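Local coordinates for protein GDP-L-fucose synthase (PDB 7M13) that makes GDP-D-glycero-L-gluco-heptose, using NADPH, for the capsular polysaccharides of Campylobacter jejuni, at residues B[45-50]-B[83-88]; B[89-94]-B[142-147]. All blocks are in the same frame, centred on the assembly; numbering follows the deposited sequence.

Contact 1 of 2, residues B[45-50]-B[83-88]. With NAP (NADP nicotinamide-adenine-dinucleotide phosphate), chain E.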
# COMPACT_ATOMS: atom_id res chain seq x y z
N ASP B 45 -9.37 8.16 -18.73
CA ASP B 45 -8.15 8.28 -17.90
C ASP B 45 -8.39 7.52 -16.60
O ASP B 45 -9.20 7.97 -15.78
CB ASP B 45 -7.84 9.74 -17.62
CG ASP B 45 -6.60 9.93 -16.76
OD1 ASP B 45 -5.87 8.92 -16.43
OD2 ASP B 45 -6.34 11.11 -16.40
N LEU B 46 -7.76 6.35 -16.42
CA LEU B 46 -8.08 5.45 -15.28
C LEU B 46 -7.56 6.00 -13.93
O LEU B 46 -8.00 5.47 -12.90
CB LEU B 46 -7.47 4.07 -15.55
CG LEU B 46 -8.18 3.31 -16.68
CD1 LEU B 46 -7.42 2.04 -16.96
CD2 LEU B 46 -9.59 3.02 -16.31
N VAL B 47 -6.75 7.05 -13.96
CA VAL B 47 -6.32 7.76 -12.72
C VAL B 47 -7.48 8.62 -12.20
O VAL B 47 -7.43 9.01 -11.03
CB VAL B 47 -5.03 8.54 -12.96
CG1 VAL B 47 -4.66 9.46 -11.80
CG2 VAL B 47 -3.88 7.59 -13.27
N ASN B 48 -8.41 9.01 -13.07
CA ASN B 48 -9.46 9.97 -12.71
C ASN B 48 -10.67 9.22 -12.15
O ASN B 48 -11.39 8.56 -12.91
CB ASN B 48 -9.79 10.86 -13.91
CG ASN B 48 -10.78 11.96 -13.55
OD1 ASN B 48 -11.96 11.72 -13.60
ND2 ASN B 48 -10.29 13.09 -13.05
N GLN B 49 -10.89 9.33 -10.86
CA GLN B 49 -11.97 8.65 -10.15
C GLN B 49 -13.33 8.98 -10.76
O GLN B 49 -14.11 8.08 -11.01
CB GLN B 49 -11.88 9.02 -8.68
CG GLN B 49 -13.02 8.44 -7.90
CD GLN B 49 -12.99 8.91 -6.47
OE1 GLN B 49 -12.88 8.12 -5.52
NE2 GLN B 49 -13.11 10.19 -6.32
N GLN B 50 -13.58 10.26 -11.05
CA GLN B 50 -14.88 10.68 -11.61
C GLN B 50 -15.12 9.95 -12.94
O GLN B 50 -16.22 9.43 -13.13
CB GLN B 50 -14.91 12.20 -11.76
CG GLN B 50 -16.21 12.72 -12.33
CD GLN B 50 -16.19 14.21 -12.56
OE1 GLN B 50 -15.16 14.89 -12.47
NE2 GLN B 50 -17.36 14.74 -12.86
N PHE B 83 5.00 6.08 -9.97
CA PHE B 83 4.78 4.62 -9.95
C PHE B 83 3.77 4.25 -8.86
O PHE B 83 2.98 3.30 -9.03
CB PHE B 83 6.05 3.83 -9.68
CG PHE B 83 7.06 3.93 -10.78
CD1 PHE B 83 8.38 4.03 -10.44
CD2 PHE B 83 6.70 3.91 -12.11
CE1 PHE B 83 9.34 4.15 -11.42
CE2 PHE B 83 7.67 4.05 -13.09
CZ PHE B 83 8.98 4.15 -12.73
N ILE B 84 3.86 4.91 -7.72
CA ILE B 84 2.97 4.54 -6.60
C ILE B 84 1.65 5.30 -6.76
O ILE B 84 0.58 4.66 -6.71
CB ILE B 84 3.62 4.68 -5.21
CG1 ILE B 84 2.60 4.26 -4.13
CG2 ILE B 84 4.23 6.04 -4.92
CD1 ILE B 84 3.22 3.96 -2.81
N TYR B 85 1.65 6.60 -7.03
CA TYR B 85 0.36 7.32 -7.15
C TYR B 85 -0.49 6.76 -8.30
O TYR B 85 -1.68 6.48 -8.10
CB TYR B 85 0.60 8.82 -7.29
CG TYR B 85 -0.67 9.59 -7.56
CD1 TYR B 85 -1.63 9.75 -6.57
CD2 TYR B 85 -0.97 10.05 -8.81
CE1 TYR B 85 -2.83 10.41 -6.80
CE2 TYR B 85 -2.16 10.71 -9.07
CZ TYR B 85 -3.09 10.90 -8.06
OH TYR B 85 -4.28 11.54 -8.33
N GLU B 86 0.04 6.74 -9.51
CA GLU B 86 -0.77 6.44 -10.70
C GLU B 86 -1.32 5.03 -10.56
O GLU B 86 -2.50 4.79 -10.85
CB GLU B 86 0.03 6.69 -11.97
CG GLU B 86 0.26 8.17 -12.19
CD GLU B 86 0.81 8.55 -13.54
OE1 GLU B 86 0.54 7.82 -14.53
OE2 GLU B 86 1.51 9.60 -13.60
N ASN B 87 -0.46 4.08 -10.16
CA ASN B 87 -0.90 2.66 -10.10
C ASN B 87 -1.88 2.48 -8.95
O ASN B 87 -2.85 1.76 -9.12
CB ASN B 87 0.30 1.71 -10.07
CG ASN B 87 1.00 1.73 -11.42
OD1 ASN B 87 0.36 1.53 -12.47
ND2 ASN B 87 2.30 1.93 -11.42
N LEU B 88 -1.65 3.11 -7.80
CA LEU B 88 -2.69 3.03 -6.74
C LEU B 88 -4.01 3.60 -7.26
O LEU B 88 -5.06 3.05 -6.95
CB LEU B 88 -2.25 3.76 -5.46
CG LEU B 88 -1.14 3.11 -4.65
CD1 LEU B 88 -0.80 3.99 -3.46
CD2 LEU B 88 -1.52 1.71 -4.19
PA NAP E . 1.70 -2.35 -20.99
O1A NAP E . 2.73 -1.46 -20.37
O2A NAP E . 2.06 -3.02 -22.29
O5B NAP E . 0.35 -1.60 -21.26
C5B NAP E . -0.26 -0.80 -20.24
C4B NAP E . -1.47 -0.17 -20.85
O4B NAP E . -2.14 0.56 -19.80
C3B NAP E . -1.17 0.85 -21.98
O3B NAP E . -1.91 0.50 -23.14
C2B NAP E . -1.55 2.19 -21.36
O2B NAP E . -2.14 3.10 -22.29
C1B NAP E . -2.62 1.77 -20.35
N9A NAP E . -2.75 2.76 -19.30
C8A NAP E . -1.81 3.18 -18.41
N7A NAP E . -2.20 4.17 -17.65
C5A NAP E . -3.49 4.43 -18.07
C6A NAP E . -4.44 5.39 -17.66
N6A NAP E . -4.21 6.32 -16.73
N1A NAP E . -5.62 5.38 -18.31
C2A NAP E . -5.84 4.46 -19.26
N3A NAP E . -5.02 3.53 -19.73
C4A NAP E . -3.84 3.57 -19.09
O3 NAP E . 1.29 -3.47 -19.93
PN NAP E . 1.70 -5.00 -19.90
O1N NAP E . 3.16 -5.09 -20.08
O2N NAP E . 0.79 -5.70 -20.83
O5D NAP E . 1.32 -5.37 -18.38
C5D NAP E . 0.05 -5.89 -18.05
C4D NAP E . 0.03 -6.17 -16.58
O4D NAP E . 1.01 -7.20 -16.27
C3D NAP E . 0.37 -4.97 -15.68
O3D NAP E . -0.39 -5.02 -14.47
C2D NAP E . 1.83 -5.18 -15.44
O2D NAP E . 2.33 -4.49 -14.30
C1D NAP E . 1.91 -6.69 -15.28
N1N NAP E . 3.28 -7.18 -15.50
C2N NAP E . 3.92 -7.02 -16.70
C3N NAP E . 5.21 -7.40 -16.85
C7N NAP E . 5.96 -7.24 -18.13
O7N NAP E . 7.08 -7.77 -18.23
N7N NAP E . 5.39 -6.54 -19.10
C4N NAP E . 5.91 -8.04 -15.75
C5N NAP E . 5.16 -8.21 -14.53
C6N NAP E . 3.96 -7.74 -14.42
P2B NAP E . -1.21 3.94 -23.31
O1X NAP E . -0.82 2.94 -24.36
O2X NAP E . -0.10 4.54 -22.57
O3X NAP E . -2.16 5.04 -23.84
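V47 leans on helix 80-100 at Y85 and E86 with its two methyl branches. V47 CG1 lies obliquely against the Y85 ring, 3.9 Å from Y85 CE2, and the two side chains cross at about a right angle. V47 CG2 reaches the backbone instead, 3.9 Å from E86 O. With V47 CG1 anti to the backbone N (chi1 171°), V47 CG2 sits beside that N and also comes 3.7 Å from the adenine amino group, NAP N6A. No hydrogen bond joins the two segments, so they meet by van der Waals contact.

The polar bonds go to the adenine. NAP N6A donates to D45 OD1 at 3.1 Å. L46 N donates to NAP N1A at 3.0 Å in a nearly straight bond (175°). The isobutyl group of L46 lies near the same end of the base, with L46 CG 3.7 Å from NAP C2A.

A tight turn positions these groups. D45 OD1 also accepts from V47 N at 3.2 Å, approached from above the carboxylate plane, which makes an Asx turn. A type I turn from D45 to N48 overlaps it, and N48 OD1 caps A51 N of helix 49-59. Y85 also stacks on H96 of the second subunit. An aspartate carboxylate and the next main-chain N-H reading the adenine amino group and N1A are characteristic of the cofactor site in Rossmann-fold short-chain dehydrogenases.

Contact 2 of 2, residues B[89-94]-B[142-147]. With NAP (NADP nicotinamide-adenine-dinucleotide phosphate), chain E.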
# COMPACT_ATOMS: atom_id res chain seq x y z
N MET B 89 -4.01 4.74 -7.97
CA MET B 89 -5.27 5.33 -8.44
C MET B 89 -5.96 4.38 -9.44
O MET B 89 -7.18 4.17 -9.31
CB MET B 89 -5.10 6.71 -9.04
CG MET B 89 -4.66 7.80 -8.02
SD MET B 89 -5.82 8.03 -6.67
CE MET B 89 -7.29 8.39 -7.61
N ILE B 90 -5.23 3.84 -10.39
CA ILE B 90 -5.81 2.91 -11.38
C ILE B 90 -6.45 1.74 -10.63
O ILE B 90 -7.60 1.37 -10.87
CB ILE B 90 -4.75 2.47 -12.40
CG1 ILE B 90 -4.34 3.65 -13.28
CG2 ILE B 90 -5.32 1.32 -13.21
CD1 ILE B 90 -3.12 3.36 -14.11
N GLN B 91 -5.67 1.11 -9.78
CA GLN B 91 -6.10 -0.07 -9.00
C GLN B 91 -7.34 0.30 -8.19
O GLN B 91 -8.38 -0.44 -8.24
CB GLN B 91 -4.98 -0.56 -8.08
CG GLN B 91 -3.78 -1.14 -8.81
CD GLN B 91 -2.51 -1.25 -8.00
OE1 GLN B 91 -1.45 -1.47 -8.60
NE2 GLN B 91 -2.58 -1.02 -6.71
N ASN B 92 -7.28 1.38 -7.43
CA ASN B 92 -8.36 1.71 -6.48
C ASN B 92 -9.61 2.06 -7.29
O ASN B 92 -10.73 1.62 -6.95
CB ASN B 92 -7.95 2.87 -5.58
CG ASN B 92 -6.89 2.51 -4.57
OD1 ASN B 92 -6.54 1.35 -4.43
ND2 ASN B 92 -6.39 3.54 -3.92
N ASN B 93 -9.45 2.86 -8.33
CA ASN B 93 -10.63 3.30 -9.11
C ASN B 93 -11.31 2.10 -9.76
O ASN B 93 -12.54 1.98 -9.68
CB ASN B 93 -10.22 4.32 -10.15
CG ASN B 93 -9.83 5.68 -9.59
OD1 ASN B 93 -10.20 6.02 -8.47
ND2 ASN B 93 -9.09 6.43 -10.40
N VAL B 94 -10.55 1.19 -10.37
CA VAL B 94 -11.18 0.07 -11.10
C VAL B 94 -11.73 -0.95 -10.10
O VAL B 94 -12.86 -1.40 -10.25
CB VAL B 94 -10.18 -0.55 -12.09
CG1 VAL B 94 -10.69 -1.84 -12.69
CG2 VAL B 94 -9.84 0.48 -13.16
N ALA B 142 5.42 -1.64 -3.96
CA ALA B 142 4.46 -1.30 -2.88
C ALA B 142 3.08 -1.10 -3.50
O ALA B 142 2.08 -1.56 -2.90
CB ALA B 142 4.94 -0.10 -2.10
N ALA B 143 2.97 -0.41 -4.64
CA ALA B 143 1.65 -0.23 -5.28
C ALA B 143 1.07 -1.60 -5.66
O ALA B 143 -0.13 -1.86 -5.37
CB ALA B 143 1.79 0.67 -6.47
N LYS B 144 1.89 -2.51 -6.15
CA LYS B 144 1.40 -3.85 -6.55
C LYS B 144 0.96 -4.67 -5.33
O LYS B 144 -0.06 -5.33 -5.40
CB LYS B 144 2.45 -4.59 -7.37
CG LYS B 144 2.61 -4.05 -8.78
CD LYS B 144 1.36 -4.17 -9.62
CE LYS B 144 1.67 -4.08 -11.10
NZ LYS B 144 0.44 -4.10 -11.92
N ILE B 145 1.67 -4.54 -4.22
CA ILE B 145 1.24 -5.18 -2.95
C ILE B 145 -0.16 -4.66 -2.59
O ILE B 145 -1.06 -5.45 -2.22
CB ILE B 145 2.26 -4.94 -1.82
CG1 ILE B 145 3.58 -5.67 -2.08
CG2 ILE B 145 1.67 -5.33 -0.48
CD1 ILE B 145 4.67 -5.30 -1.15
N ALA B 146 -0.34 -3.34 -2.62
CA ALA B 146 -1.63 -2.74 -2.20
C ALA B 146 -2.73 -3.22 -3.15
O ALA B 146 -3.86 -3.40 -2.70
CB ALA B 146 -1.55 -1.24 -2.23
N GLY B 147 -2.44 -3.43 -4.43
CA GLY B 147 -3.40 -3.99 -5.39
C GLY B 147 -3.85 -5.37 -4.99
O GLY B 147 -5.06 -5.66 -4.92
PA NAP E . 1.70 -2.35 -20.99
O1A NAP E . 2.73 -1.46 -20.37
O2A NAP E . 2.06 -3.02 -22.29
O5B NAP E . 0.35 -1.60 -21.26
C5B NAP E . -0.26 -0.80 -20.24
C4B NAP E . -1.47 -0.17 -20.85
O4B NAP E . -2.14 0.56 -19.80
C3B NAP E . -1.17 0.85 -21.98
O3B NAP E . -1.91 0.50 -23.14
C2B NAP E . -1.55 2.19 -21.36
O2B NAP E . -2.14 3.10 -22.29
C1B NAP E . -2.62 1.77 -20.35
N9A NAP E . -2.75 2.76 -19.30
C8A NAP E . -1.81 3.18 -18.41
N7A NAP E . -2.20 4.17 -17.65
C5A NAP E . -3.49 4.43 -18.07
C6A NAP E . -4.44 5.39 -17.66
N6A NAP E . -4.21 6.32 -16.73
N1A NAP E . -5.62 5.38 -18.31
C2A NAP E . -5.84 4.46 -19.26
N3A NAP E . -5.02 3.53 -19.73
C4A NAP E . -3.84 3.57 -19.09
O3 NAP E . 1.29 -3.47 -19.93
PN NAP E . 1.70 -5.00 -19.90
O1N NAP E . 3.16 -5.09 -20.08
O2N NAP E . 0.79 -5.70 -20.83
O5D NAP E . 1.32 -5.37 -18.38
C5D NAP E . 0.05 -5.89 -18.05
C4D NAP E . 0.03 -6.17 -16.58
O4D NAP E . 1.01 -7.20 -16.27
C3D NAP E . 0.37 -4.97 -15.68
O3D NAP E . -0.39 -5.02 -14.47
C2D NAP E . 1.83 -5.18 -15.44
O2D NAP E . 2.33 -4.49 -14.30
C1D NAP E . 1.91 -6.69 -15.28
N1N NAP E . 3.28 -7.18 -15.50
C2N NAP E . 3.92 -7.02 -16.70
C3N NAP E . 5.21 -7.40 -16.85
C7N NAP E . 5.96 -7.24 -18.13
O7N NAP E . 7.08 -7.77 -18.23
N7N NAP E . 5.39 -6.54 -19.10
C4N NAP E . 5.91 -8.04 -15.75
C5N NAP E . 5.16 -8.21 -14.53
C6N NAP E . 3.96 -7.74 -14.42
P2B NAP E . -1.21 3.94 -23.31
O1X NAP E . -0.82 2.94 -24.36
O2X NAP E . -0.10 4.54 -22.57
O3X NAP E . -2.16 5.04 -23.84
O HOH W 1 -0.92 -1.78 -11.19
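Q91 of helix 80-100 is a knob set into a hole of G147, A143, K144 and A146 on helix 138-158, beside the nicotinamide ribose site of a Rossmann-fold enzyme. The short helix segments are nearly parallel, at 12°, with axes 9.9 Å apart. The Q91 chain runs extended beyond CG and carries its amide to helix 138-158. Q91 NE2 donates to A143 O at 2.9 Å. The acceptor lies in the amide plane of Q91, but the donor sits 49° above the carbonyl plane. A143 O thus takes a second bond besides the helical one from G147 N. The fit is close at G147, which has no side chain to meet the amide.

Q91 OE1 accepts from a water at 2.7 Å, and the same water accepts from K144 NZ at 2.8 Å. K144 NZ also donates to NAP O3D at 2.8 Å and to NAP O2D at 3.1 Å, so it grips both ribose hydroxyls. F109 O is a further partner of this amine. K144 matches the lysine of the family's Tyr-x-x-x-Lys motif, with F140 at the tyrosine position. I90 CD1 touches the adenine, 3.7 Å from NAP N7A.

On other sides of helix 80-100, I90 and V94 pack on strand 63-66, and N93 meets helix 49-59. N92 and A146 both touch L88 of the second subunit.

Contact 1 and contact 2 follow each other along helix 80-100, with centres about 8 Å apart. Contact 1 joins this helix to segment 45-50, a turn leading into helix 49-59, and contact 2 joins it to helix 138-158. N93 ties them together: N93 ND2 probably donates to L46 O at 2.9 Å and to V47 O at 3.1 Å. M89 CE packs 3.5 Å from V47 O. The two contacts serve different parts of one NADP. Contact 1 reads the adenine edge, while contact 2 holds the nicotinamide ribose through K144. I90 of contact 2 packs on L46 and V47 of contact 1. Both contacts border the second subunit, so cofactor site and dimer interface share this helix.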